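Local coordinates for protein terminal oxygenase component of carbazole 1,9a-dioxygenase (Sphingomonas, PDB 3GKQ) that probably dihydroxylates carbazole at its angular position, passing electrons from a Rieske [2Fe-2S] cluster to a mononuclear non-heme iron in a trimeric ring-hydroxylating oxygenase, at residues E12-A17 with E354-S359; A39-A44 with G63-I68; K88-C93 with G97-W102; K133-L138 with F284-P289. All coordinates share one frame; numbering follows the deposited sequence.

Interaction 1. Residues E12-A17 with E354-S359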
# COMPACT_ATOMS: atom_id res chain seq x y z
N GLU A 12 -21.38 -18.69 16.45
CA GLU A 12 -21.57 -19.72 15.43
C GLU A 12 -23.06 -19.99 15.26
O GLU A 12 -23.57 -20.00 14.14
CB GLU A 12 -20.84 -21.01 15.83
CG GLU A 12 -20.93 -22.15 14.80
CD GLU A 12 -22.32 -22.76 14.72
OE1 GLU A 12 -22.92 -23.03 15.78
OE2 GLU A 12 -22.81 -22.99 13.59
N ARG A 13 -23.76 -20.20 16.37
CA ARG A 13 -25.19 -20.47 16.33
C ARG A 13 -25.97 -19.32 15.73
O ARG A 13 -26.94 -19.52 15.00
CB ARG A 13 -25.75 -20.76 17.73
CG ARG A 13 -25.56 -22.19 18.19
CD ARG A 13 -26.50 -22.50 19.34
NE ARG A 13 -26.31 -21.60 20.48
CZ ARG A 13 -25.21 -21.55 21.22
NH1 ARG A 13 -24.19 -22.37 20.96
NH2 ARG A 13 -25.13 -20.70 22.23
N ARG A 14 -25.56 -18.10 16.05
CA ARG A 14 -26.24 -16.92 15.55
C ARG A 14 -26.05 -16.68 14.05
O ARG A 14 -27.00 -16.29 13.36
CB ARG A 14 -25.78 -15.67 16.32
CG ARG A 14 -26.28 -14.38 15.70
CD ARG A 14 -26.03 -13.15 16.56
NE ARG A 14 -26.35 -11.94 15.81
CZ ARG A 14 -25.56 -11.42 14.87
NH1 ARG A 14 -24.40 -11.98 14.58
NH2 ARG A 14 -25.96 -10.35 14.19
N THR A 15 -24.85 -16.91 13.54
CA THR A 15 -24.57 -16.67 12.12
C THR A 15 -24.73 -17.89 11.22
O THR A 15 -24.61 -17.79 10.00
CB THR A 15 -23.15 -16.13 11.95
OG1 THR A 15 -22.21 -17.12 12.38
CG2 THR A 15 -22.95 -14.87 12.77
N ARG A 16 -25.01 -19.04 11.83
CA ARG A 16 -25.17 -20.30 11.12
C ARG A 16 -25.99 -20.24 9.83
O ARG A 16 -25.52 -20.66 8.78
CB ARG A 16 -25.80 -21.34 12.06
CG ARG A 16 -25.94 -22.73 11.47
CD ARG A 16 -26.59 -23.68 12.47
NE ARG A 16 -25.75 -23.87 13.65
CZ ARG A 16 -26.12 -24.54 14.73
NH1 ARG A 16 -27.32 -25.09 14.81
NH2 ARG A 16 -25.28 -24.65 15.76
N ALA A 17 -27.20 -19.71 9.92
CA ALA A 17 -28.09 -19.62 8.76
C ALA A 17 -27.58 -18.76 7.60
O ALA A 17 -28.12 -18.84 6.50
CB ALA A 17 -29.47 -19.12 9.21
N GLU A 354 -21.60 -7.23 15.51
CA GLU A 354 -22.68 -6.27 15.31
C GLU A 354 -23.77 -6.51 16.36
O GLU A 354 -23.94 -7.63 16.83
CB GLU A 354 -23.29 -6.45 13.91
CG GLU A 354 -24.06 -7.76 13.74
CD GLU A 354 -24.44 -8.07 12.29
OE1 GLU A 354 -24.13 -7.27 11.38
OE2 GLU A 354 -25.07 -9.13 12.06
N VAL A 355 -24.48 -5.45 16.73
CA VAL A 355 -25.58 -5.56 17.69
C VAL A 355 -26.80 -5.03 16.95
O VAL A 355 -27.02 -3.82 16.85
CB VAL A 355 -25.35 -4.70 18.96
CG1 VAL A 355 -26.58 -4.75 19.85
CG2 VAL A 355 -24.14 -5.22 19.72
N LEU A 356 -27.60 -5.95 16.42
CA LEU A 356 -28.78 -5.59 15.64
C LEU A 356 -30.04 -5.28 16.44
O LEU A 356 -30.17 -5.71 17.59
CB LEU A 356 -29.08 -6.70 14.64
CG LEU A 356 -27.90 -7.13 13.76
CD1 LEU A 356 -28.36 -8.21 12.79
CD2 LEU A 356 -27.37 -5.92 13.00
N PHE A 357 -30.95 -4.51 15.85
CA PHE A 357 -32.21 -4.24 16.52
C PHE A 357 -33.39 -4.58 15.61
O PHE A 357 -33.20 -5.04 14.48
CB PHE A 357 -32.26 -2.80 17.10
CG PHE A 357 -32.36 -1.68 16.08
CD1 PHE A 357 -31.81 -1.80 14.81
CD2 PHE A 357 -32.95 -0.47 16.44
CE1 PHE A 357 -31.85 -0.73 13.91
CE2 PHE A 357 -32.99 0.61 15.56
CZ PHE A 357 -32.44 0.48 14.29
N GLU A 358 -34.60 -4.39 16.12
CA GLU A 358 -35.83 -4.73 15.41
C GLU A 358 -35.91 -4.53 13.89
O GLU A 358 -36.31 -5.45 13.17
CB GLU A 358 -37.03 -4.03 16.07
CG GLU A 358 -37.30 -4.49 17.51
CD GLU A 358 -36.40 -3.84 18.54
OE1 GLU A 358 -35.54 -3.00 18.17
OE2 GLU A 358 -36.55 -4.15 19.74
N SER A 359 -35.53 -3.36 13.40
CA SER A 359 -35.62 -3.13 11.96
C SER A 359 -34.62 -3.93 11.13
O SER A 359 -34.69 -3.93 9.90
CB SER A 359 -35.47 -1.63 11.65
OG SER A 359 -34.34 -1.09 12.29
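R14 meets E354 in a salt bridge that ties the N-terminal helix 9-15 to the loop 354-359 of the catalytic domain of this Rieske oxygenase, a loop that itself lies against the Rieske domain of a neighbouring subunit. From CB, which points at the loop, the R14 chain runs straight through CG and CD to NE, CG anti to the backbone N (chi1 171°), and spends its whole length in spanning the distance. CZ comes no closer than 3.7 Å to E354 OE2, while NH1 turns to the backbone carbonyl of W351. NH2 does the gripping: it lies 3.2 Å from E354 CG and gives a hydrogen bond of 2.6 Å to E354 OE2, with an angle of 154° at the hydrogen. The acceptor uses its anti lone pair and sits in the guanidinium plane, although the carboxylate is turned 89° to that plane. R367 is a second cationic partner of OE2, and Y345 holds OE1. A methionine at R14 would probably leave E354 OE2 with only R367 of these two cationic partners, and the W351 carbonyl without its donor. Beside the salt bridge, L356 CD1 touches the same nitrogen, R14 NH2, at 3.5 Å.

Interaction 2. Residues A39-A44 with G63-I68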
# COMPACT_ATOMS: atom_id res chain seq x y z
N ALA A 39 -24.68 2.45 -24.17
CA ALA A 39 -23.99 3.54 -24.85
C ALA A 39 -22.47 3.52 -24.65
O ALA A 39 -21.73 4.07 -25.47
CB ALA A 39 -24.55 4.89 -24.38
N GLU A 40 -22.01 2.89 -23.57
CA GLU A 40 -20.58 2.82 -23.29
C GLU A 40 -19.89 1.71 -24.06
O GLU A 40 -18.66 1.64 -24.10
CB GLU A 40 -20.35 2.61 -21.79
CG GLU A 40 -20.90 3.73 -20.92
CD GLU A 40 -20.73 3.43 -19.44
OE1 GLU A 40 -21.28 2.42 -18.97
OE2 GLU A 40 -20.04 4.21 -18.75
N VAL A 41 -20.68 0.83 -24.66
CA VAL A 41 -20.14 -0.28 -25.44
C VAL A 41 -20.51 -0.03 -26.90
O VAL A 41 -21.51 -0.54 -27.40
CB VAL A 41 -20.74 -1.62 -24.97
CG1 VAL A 41 -20.03 -2.78 -25.66
CG2 VAL A 41 -20.61 -1.74 -23.44
N ALA A 42 -19.69 0.77 -27.58
CA ALA A 42 -19.94 1.13 -28.97
C ALA A 42 -19.37 0.15 -29.99
O ALA A 42 -18.51 -0.67 -29.69
CB ALA A 42 -19.40 2.53 -29.24
N GLU A 43 -19.88 0.26 -31.22
CA GLU A 43 -19.44 -0.58 -32.33
C GLU A 43 -17.93 -0.48 -32.51
O GLU A 43 -17.37 0.61 -32.51
CB GLU A 43 -20.16 -0.14 -33.62
CG GLU A 43 -19.83 -0.96 -34.88
CD GLU A 43 -20.33 -2.39 -34.83
OE1 GLU A 43 -21.41 -2.62 -34.24
OE2 GLU A 43 -19.67 -3.27 -35.39
N ALA A 44 -17.28 -1.63 -32.66
CA ALA A 44 -15.84 -1.69 -32.86
C ALA A 44 -15.03 -0.81 -31.91
O ALA A 44 -14.03 -0.21 -32.31
CB ALA A 44 -15.50 -1.33 -34.31
N GLY A 63 -23.46 -4.52 -34.27
CA GLY A 63 -24.52 -4.28 -33.30
C GLY A 63 -24.64 -5.28 -32.16
O GLY A 63 -25.42 -5.05 -31.24
N VAL A 64 -23.89 -6.38 -32.21
CA VAL A 64 -23.97 -7.39 -31.16
C VAL A 64 -22.80 -7.33 -30.17
O VAL A 64 -21.64 -7.33 -30.57
CB VAL A 64 -24.03 -8.81 -31.77
CG1 VAL A 64 -24.16 -9.85 -30.67
CG2 VAL A 64 -25.21 -8.91 -32.73
N VAL A 65 -23.13 -7.30 -28.88
CA VAL A 65 -22.11 -7.23 -27.84
C VAL A 65 -21.52 -8.60 -27.53
O VAL A 65 -22.24 -9.57 -27.32
CB VAL A 65 -22.68 -6.65 -26.51
CG1 VAL A 65 -21.57 -6.57 -25.45
CG2 VAL A 65 -23.26 -5.27 -26.75
N HIS A 66 -20.19 -8.67 -27.51
CA HIS A 66 -19.49 -9.91 -27.20
C HIS A 66 -18.58 -9.65 -26.00
O HIS A 66 -18.16 -8.52 -25.77
CB HIS A 66 -18.66 -10.38 -28.40
CG HIS A 66 -19.49 -10.78 -29.58
ND1 HIS A 66 -20.34 -11.86 -29.55
CD2 HIS A 66 -19.62 -10.23 -30.81
CE1 HIS A 66 -20.96 -11.96 -30.72
NE2 HIS A 66 -20.54 -10.98 -31.50
N ALA A 67 -18.30 -10.71 -25.25
CA ALA A 67 -17.45 -10.60 -24.06
C ALA A 67 -16.49 -11.78 -23.97
O ALA A 67 -16.91 -12.94 -24.02
CB ALA A 67 -18.33 -10.53 -22.82
N ILE A 68 -15.20 -11.48 -23.82
CA ILE A 68 -14.17 -12.50 -23.72
C ILE A 68 -13.25 -12.19 -22.54
O ILE A 68 -13.18 -11.05 -22.07
CB ILE A 68 -13.28 -12.54 -24.99
CG1 ILE A 68 -12.63 -11.17 -25.21
CG2 ILE A 68 -14.12 -12.94 -26.21
CD1 ILE A 68 -11.65 -11.09 -26.37
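One carboxylate-to-backbone hydrogen bond and one valine-valine contact join the loop 39-44 to the turn and strand at 63-68, near the surface of the Rieske domain and away from its cluster. E43 supplies the polar half. Its CG stands anti to the backbone N (chi1 -179°) and the chain then bends at chi2, which swings the carboxylate across to the turn that precedes strand 64-69. There OE1 of E43 accepts the N-H of G63 over 2.8 Å, an almost straight bond at 169°, met on the syn side and 15° out of the carboxylate plane. The other oxygen, E43 OE2, takes the backbone N-H of D62, so the two oxygens accept successive amides of the turn, which should limit rotation of the carboxylate. G63 has a positive phi, and a side chain on it would point away from E43.

The apolar half is buried. V41 and V65 cross at about a right angle, and a single methyl from each makes the contact, V41 CG1 to V65 CG1 at 4.1 Å. V65 also packs on V129 and V136, and the carbonyl of V41 is held by R60, whose NE reaches the carbonyl of G63. Strand 64-69 pairs with strand 54-61, and the carboxylate thus closes over the tight turn of a beta hairpin, within the antiparallel sheet framework of a Rieske domain.

Interaction 3. Residues K88-C93 with G97-W102. With FES (Fe2/s2 (inorganic) cluster), chain H.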
# COMPACT_ATOMS: atom_id res chain seq x y z
N LYS A 88 -12.70 -7.50 -38.71
CA LYS A 88 -13.93 -7.17 -38.00
C LYS A 88 -14.31 -8.12 -36.86
O LYS A 88 -14.75 -7.68 -35.80
CB LYS A 88 -15.09 -7.10 -38.99
CG LYS A 88 -16.44 -6.84 -38.34
CD LYS A 88 -17.60 -7.22 -39.26
CE LYS A 88 -17.68 -8.74 -39.46
NZ LYS A 88 -17.87 -9.49 -38.17
N ALA A 89 -14.14 -9.41 -37.09
CA ALA A 89 -14.52 -10.42 -36.12
C ALA A 89 -13.48 -10.82 -35.08
O ALA A 89 -13.76 -11.66 -34.23
CB ALA A 89 -15.01 -11.67 -36.85
N THR A 90 -12.29 -10.23 -35.13
CA THR A 90 -11.26 -10.63 -34.19
C THR A 90 -10.45 -9.52 -33.53
O THR A 90 -10.55 -8.35 -33.87
CB THR A 90 -10.22 -11.55 -34.87
OG1 THR A 90 -9.44 -10.77 -35.79
CG2 THR A 90 -10.91 -12.67 -35.63
N ILE A 91 -9.65 -9.94 -32.56
CA ILE A 91 -8.74 -9.06 -31.85
C ILE A 91 -7.42 -9.82 -31.84
O ILE A 91 -7.41 -11.04 -31.67
CB ILE A 91 -9.20 -8.78 -30.39
CG1 ILE A 91 -8.14 -7.93 -29.67
CG2 ILE A 91 -9.41 -10.09 -29.63
CD1 ILE A 91 -8.58 -7.40 -28.31
N SER A 92 -6.33 -9.10 -32.05
CA SER A 92 -5.01 -9.72 -32.06
C SER A 92 -4.20 -9.18 -30.89
O SER A 92 -4.12 -7.97 -30.69
CB SER A 92 -4.27 -9.41 -33.38
OG SER A 92 -4.99 -9.89 -34.51
N CYS A 93 -3.61 -10.08 -30.11
CA CYS A 93 -2.80 -9.67 -28.97
C CYS A 93 -1.67 -8.80 -29.48
O CYS A 93 -1.01 -9.12 -30.48
CB CYS A 93 -2.22 -10.87 -28.22
SG CYS A 93 -1.24 -10.40 -26.75
N GLY A 97 0.75 -11.28 -31.51
CA GLY A 97 -0.32 -11.43 -32.48
C GLY A 97 -1.25 -12.63 -32.45
O GLY A 97 -1.84 -12.95 -33.48
N TRP A 98 -1.38 -13.31 -31.31
CA TRP A 98 -2.32 -14.43 -31.27
C TRP A 98 -3.66 -13.76 -31.52
O TRP A 98 -3.98 -12.75 -30.89
CB TRP A 98 -2.29 -15.13 -29.91
CG TRP A 98 -1.14 -16.10 -29.76
CD1 TRP A 98 0.13 -15.96 -30.27
CD2 TRP A 98 -1.12 -17.30 -28.98
NE1 TRP A 98 0.93 -17.00 -29.85
CE2 TRP A 98 0.18 -17.84 -29.06
CE3 TRP A 98 -2.09 -17.98 -28.22
CZ2 TRP A 98 0.55 -19.02 -28.40
CZ3 TRP A 98 -1.72 -19.15 -27.57
CH2 TRP A 98 -0.42 -19.66 -27.66
N THR A 99 -4.43 -14.31 -32.45
CA THR A 99 -5.71 -13.72 -32.85
C THR A 99 -6.93 -14.54 -32.49
O THR A 99 -7.03 -15.71 -32.85
CB THR A 99 -5.67 -13.43 -34.37
OG1 THR A 99 -4.54 -12.59 -34.65
CG2 THR A 99 -6.94 -12.74 -34.83
N TYR A 100 -7.87 -13.91 -31.79
CA TYR A 100 -9.09 -14.56 -31.34
C TYR A 100 -10.37 -13.92 -31.86
O TYR A 100 -10.43 -12.71 -32.05
CB TYR A 100 -9.17 -14.54 -29.80
CG TYR A 100 -7.88 -14.85 -29.06
CD1 TYR A 100 -6.91 -13.87 -28.86
CD2 TYR A 100 -7.66 -16.12 -28.54
CE1 TYR A 100 -5.74 -14.16 -28.14
CE2 TYR A 100 -6.50 -16.42 -27.82
CZ TYR A 100 -5.55 -15.43 -27.62
OH TYR A 100 -4.42 -15.73 -26.90
N ARG A 101 -11.40 -14.74 -32.08
CA ARG A 101 -12.69 -14.23 -32.53
C ARG A 101 -13.50 -13.77 -31.32
O ARG A 101 -13.49 -14.43 -30.27
CB ARG A 101 -13.49 -15.31 -33.26
CG ARG A 101 -13.01 -15.66 -34.67
CD ARG A 101 -13.94 -16.68 -35.31
NE ARG A 101 -15.31 -16.18 -35.42
CZ ARG A 101 -15.77 -15.45 -36.43
NH1 ARG A 101 -14.98 -15.12 -37.44
NH2 ARG A 101 -17.03 -15.03 -36.43
N TRP A 102 -14.20 -12.65 -31.46
CA TRP A 102 -15.02 -12.12 -30.38
C TRP A 102 -16.20 -13.01 -30.04
O TRP A 102 -16.53 -13.18 -28.86
CB TRP A 102 -15.56 -10.73 -30.73
CG TRP A 102 -14.54 -9.64 -30.77
CD1 TRP A 102 -13.95 -9.10 -31.87
CD2 TRP A 102 -13.98 -8.95 -29.64
NE1 TRP A 102 -13.06 -8.11 -31.51
CE2 TRP A 102 -13.07 -8.00 -30.14
CE3 TRP A 102 -14.17 -9.04 -28.25
CZ2 TRP A 102 -12.34 -7.14 -29.31
CZ3 TRP A 102 -13.45 -8.19 -27.42
CH2 TRP A 102 -12.54 -7.26 -27.95
FE1 FES H . -0.40 -12.49 -26.37
FE2 FES H . 2.07 -13.62 -26.90
S1 FES H . 0.44 -13.32 -28.36
S2 FES H . 1.27 -12.72 -24.92
O HOH W 1 -12.79 -6.61 -34.20
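With chi1 at -70°, W102 has its indole beside its own backbone N and swung back across the hairpin, while I91, CG1 anti to its backbone N, sends its chain to meet the ring. I91 CB lies 3.7 Å from W102 CZ2, and I91 CG2 sits over one face of the indole, toward the rim. A water 3.1 Å from W102 NE1 accepts from that nitrogen and lies within bonding distance of the carbonyls of K88 and T90. A leucine in place of W102 would probably leave this water without its N-H donor and open a gap beside I91.

The strands 90-92 and 98-101 run antiparallel. I91 and Y100 form the hydrogen-bonded pair, each N-H reaching the other's carbonyl at 2.9 Å, and C93 N to W98 O continues the ladder toward the cluster. T90, S92, T99 and R101 share one face, where S92 OG and T99 OG1 come within 2.7 Å, a hydrogen bond whose proton is not settled, and T99 OG1 also gives a bond to G97 O. On this face the guanidinium of R101 lies over A89 CB, its charge paired with D103 and with E245 of a neighbouring subunit.

At the cluster end, C93 SG binds the iron FE1 at 2.3 Å, with C72 as the other cysteine ligand; H74 and H96 complete the Rieske set of cluster ligands. W98 CD1 comes within 3.3 Å of the sulfide S1. The ladder, ending in C93 N to W98 O, thus probably sets the cysteine ligand and this indole beside the cluster together.

Interaction 4. Residues K133-L138 with F284-P289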
# COMPACT_ATOMS: atom_id res chain seq x y z
N LYS A 133 -32.89 -2.94 -21.38
CA LYS A 133 -33.09 -1.69 -20.67
C LYS A 133 -31.86 -0.79 -20.62
O LYS A 133 -31.60 -0.14 -19.61
CB LYS A 133 -33.55 -1.99 -19.24
CG LYS A 133 -34.84 -2.78 -19.18
CD LYS A 133 -35.96 -2.05 -19.92
CE LYS A 133 -37.25 -2.85 -19.93
NZ LYS A 133 -38.32 -2.13 -20.68
N GLY A 134 -31.11 -0.76 -21.72
CA GLY A 134 -29.93 0.08 -21.78
C GLY A 134 -28.73 -0.43 -20.99
O GLY A 134 -27.79 0.32 -20.75
N LEU A 135 -28.77 -1.69 -20.60
CA LEU A 135 -27.67 -2.27 -19.83
C LEU A 135 -27.13 -3.55 -20.46
O LEU A 135 -27.87 -4.32 -21.07
CB LEU A 135 -28.13 -2.61 -18.41
CG LEU A 135 -28.52 -1.46 -17.47
CD1 LEU A 135 -29.24 -2.03 -16.26
CD2 LEU A 135 -27.27 -0.69 -17.07
N VAL A 136 -25.83 -3.76 -20.32
CA VAL A 136 -25.20 -4.97 -20.83
C VAL A 136 -24.96 -5.90 -19.64
O VAL A 136 -24.18 -5.57 -18.74
CB VAL A 136 -23.85 -4.66 -21.53
CG1 VAL A 136 -23.01 -3.75 -20.66
CG2 VAL A 136 -23.09 -5.95 -21.80
N PHE A 137 -25.65 -7.03 -19.63
CA PHE A 137 -25.50 -8.02 -18.57
C PHE A 137 -24.58 -9.16 -19.00
O PHE A 137 -24.63 -9.60 -20.15
CB PHE A 137 -26.85 -8.64 -18.19
CG PHE A 137 -27.81 -7.69 -17.55
CD1 PHE A 137 -28.53 -6.78 -18.32
CD2 PHE A 137 -28.03 -7.73 -16.18
CE1 PHE A 137 -29.46 -5.92 -17.73
CE2 PHE A 137 -28.95 -6.87 -15.58
CZ PHE A 137 -29.67 -5.97 -16.35
N LEU A 138 -23.75 -9.63 -18.07
CA LEU A 138 -22.86 -10.74 -18.35
C LEU A 138 -23.20 -11.87 -17.38
O LEU A 138 -23.56 -11.62 -16.23
CB LEU A 138 -21.40 -10.35 -18.13
CG LEU A 138 -20.79 -9.20 -18.93
CD1 LEU A 138 -19.30 -9.11 -18.59
CD2 LEU A 138 -21.00 -9.42 -20.42
N PHE A 284 -34.11 1.13 -9.12
CA PHE A 284 -33.49 -0.19 -9.08
C PHE A 284 -31.99 0.02 -8.86
O PHE A 284 -31.38 0.85 -9.53
CB PHE A 284 -33.70 -0.91 -10.42
CG PHE A 284 -35.15 -1.08 -10.81
CD1 PHE A 284 -35.87 -2.19 -10.38
CD2 PHE A 284 -35.77 -0.15 -11.63
CE1 PHE A 284 -37.20 -2.37 -10.77
CE2 PHE A 284 -37.10 -0.32 -12.02
CZ PHE A 284 -37.82 -1.43 -11.59
N GLU A 285 -31.40 -0.72 -7.93
CA GLU A 285 -29.97 -0.57 -7.65
C GLU A 285 -29.22 -1.90 -7.63
O GLU A 285 -29.70 -2.88 -7.08
CB GLU A 285 -29.74 0.10 -6.29
CG GLU A 285 -30.47 1.40 -6.07
CD GLU A 285 -29.93 2.15 -4.86
OE1 GLU A 285 -29.64 1.49 -3.83
OE2 GLU A 285 -29.80 3.39 -4.94
N TRP A 286 -28.04 -1.90 -8.24
CA TRP A 286 -27.16 -3.07 -8.27
C TRP A 286 -25.89 -2.70 -7.53
O TRP A 286 -25.48 -1.53 -7.51
CB TRP A 286 -26.79 -3.45 -9.71
CG TRP A 286 -27.76 -4.38 -10.41
CD1 TRP A 286 -27.67 -5.74 -10.50
CD2 TRP A 286 -28.95 -4.00 -11.12
NE1 TRP A 286 -28.72 -6.23 -11.24
CE2 TRP A 286 -29.52 -5.19 -11.63
CE3 TRP A 286 -29.58 -2.78 -11.38
CZ2 TRP A 286 -30.70 -5.19 -12.39
CZ3 TRP A 286 -30.75 -2.78 -12.13
CH2 TRP A 286 -31.30 -3.98 -12.63
N TYR A 287 -25.26 -3.69 -6.90
CA TYR A 287 -24.02 -3.51 -6.16
C TYR A 287 -23.16 -4.65 -6.68
O TYR A 287 -22.99 -5.67 -6.02
CB TYR A 287 -24.27 -3.68 -4.67
CG TYR A 287 -25.48 -2.92 -4.19
CD1 TYR A 287 -25.41 -1.55 -3.92
CD2 TYR A 287 -26.71 -3.56 -4.04
CE1 TYR A 287 -26.55 -0.84 -3.52
CE2 TYR A 287 -27.84 -2.86 -3.64
CZ TYR A 287 -27.76 -1.51 -3.39
OH TYR A 287 -28.89 -0.83 -3.00
N VAL A 288 -22.62 -4.47 -7.88
CA VAL A 288 -21.82 -5.48 -8.54
C VAL A 288 -20.40 -5.55 -8.04
O VAL A 288 -19.64 -4.58 -8.13
CB VAL A 288 -21.81 -5.25 -10.07
CG1 VAL A 288 -21.15 -6.44 -10.76
CG2 VAL A 288 -23.23 -5.05 -10.58
N PRO A 289 -20.01 -6.72 -7.51
CA PRO A 289 -18.65 -6.89 -6.99
C PRO A 289 -17.63 -6.63 -8.10
O PRO A 289 -17.80 -7.11 -9.21
CB PRO A 289 -18.61 -8.36 -6.56
CG PRO A 289 -20.05 -8.72 -6.35
CD PRO A 289 -20.76 -7.98 -7.46
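F137 and W286 form an offset edge-to-face pair that joins two sheets, the small antiparallel one of strands 31-35, 135-140 and 129-132 and the large antiparallel one of the catalytic domain, whose family belongs to the Bet v 1-like clan. The strands themselves stay apart, their nearest CA atoms (F137 and V288) 11.0 Å from each other, and no hydrogen bond crosses between these segments, so the contact is made by side chains alone.

The tight part is the aromatic pair. Its two side chains cross at about a right angle, F137 presenting an edge to the face of the six-membered ring of W286, with the planes at 70° and the centroids 6.0 Å apart. CG of F137 stands beside its own backbone N (chi1 -67°), a torsion that carries the far end of the ring across to the tryptophan. F156 adds a second edge-to-face partner to W286, and P34 touches both F137 and W286.

The looser part is at L135. Its CB is directed at strand 284-289, yet the side chain reaches W286 with just one methyl, and at a longer distance than the phenyl does; L298 and M300 of strand 294-304 touch both L135 and W286. There is no solvent side at these three residues, all of which are buried, and exposure comes beyond them at the turn, where G134 lies on the surface. The difference shows in the nearest atoms on W286: CZ2 is 4.0 Å from F137 CE2, whereas CZ3 is 4.5 Å from L135 CD1.

Overall arrangement
Interaction 1 closes a loop of 336 residues that contains the other three, which follow in series as 2, 3 and 4. Interactions 2 and 3 both belong to the Rieske domain, their centres 15 Å apart, and touch where I68 and H66 pack on W102. Interaction 4, its centre about 6 Å from the centre of the chain, also touches interaction 2, so strand 135-140 packs on interaction 2 through V136 and L138 and on the catalytic sheet through L135 and F137. Interaction 1 stands about 51 Å, centre to centre, from interaction 3, yet F357 of its loop meets W98 of a neighbouring subunit, so the trimer brings the two ends together.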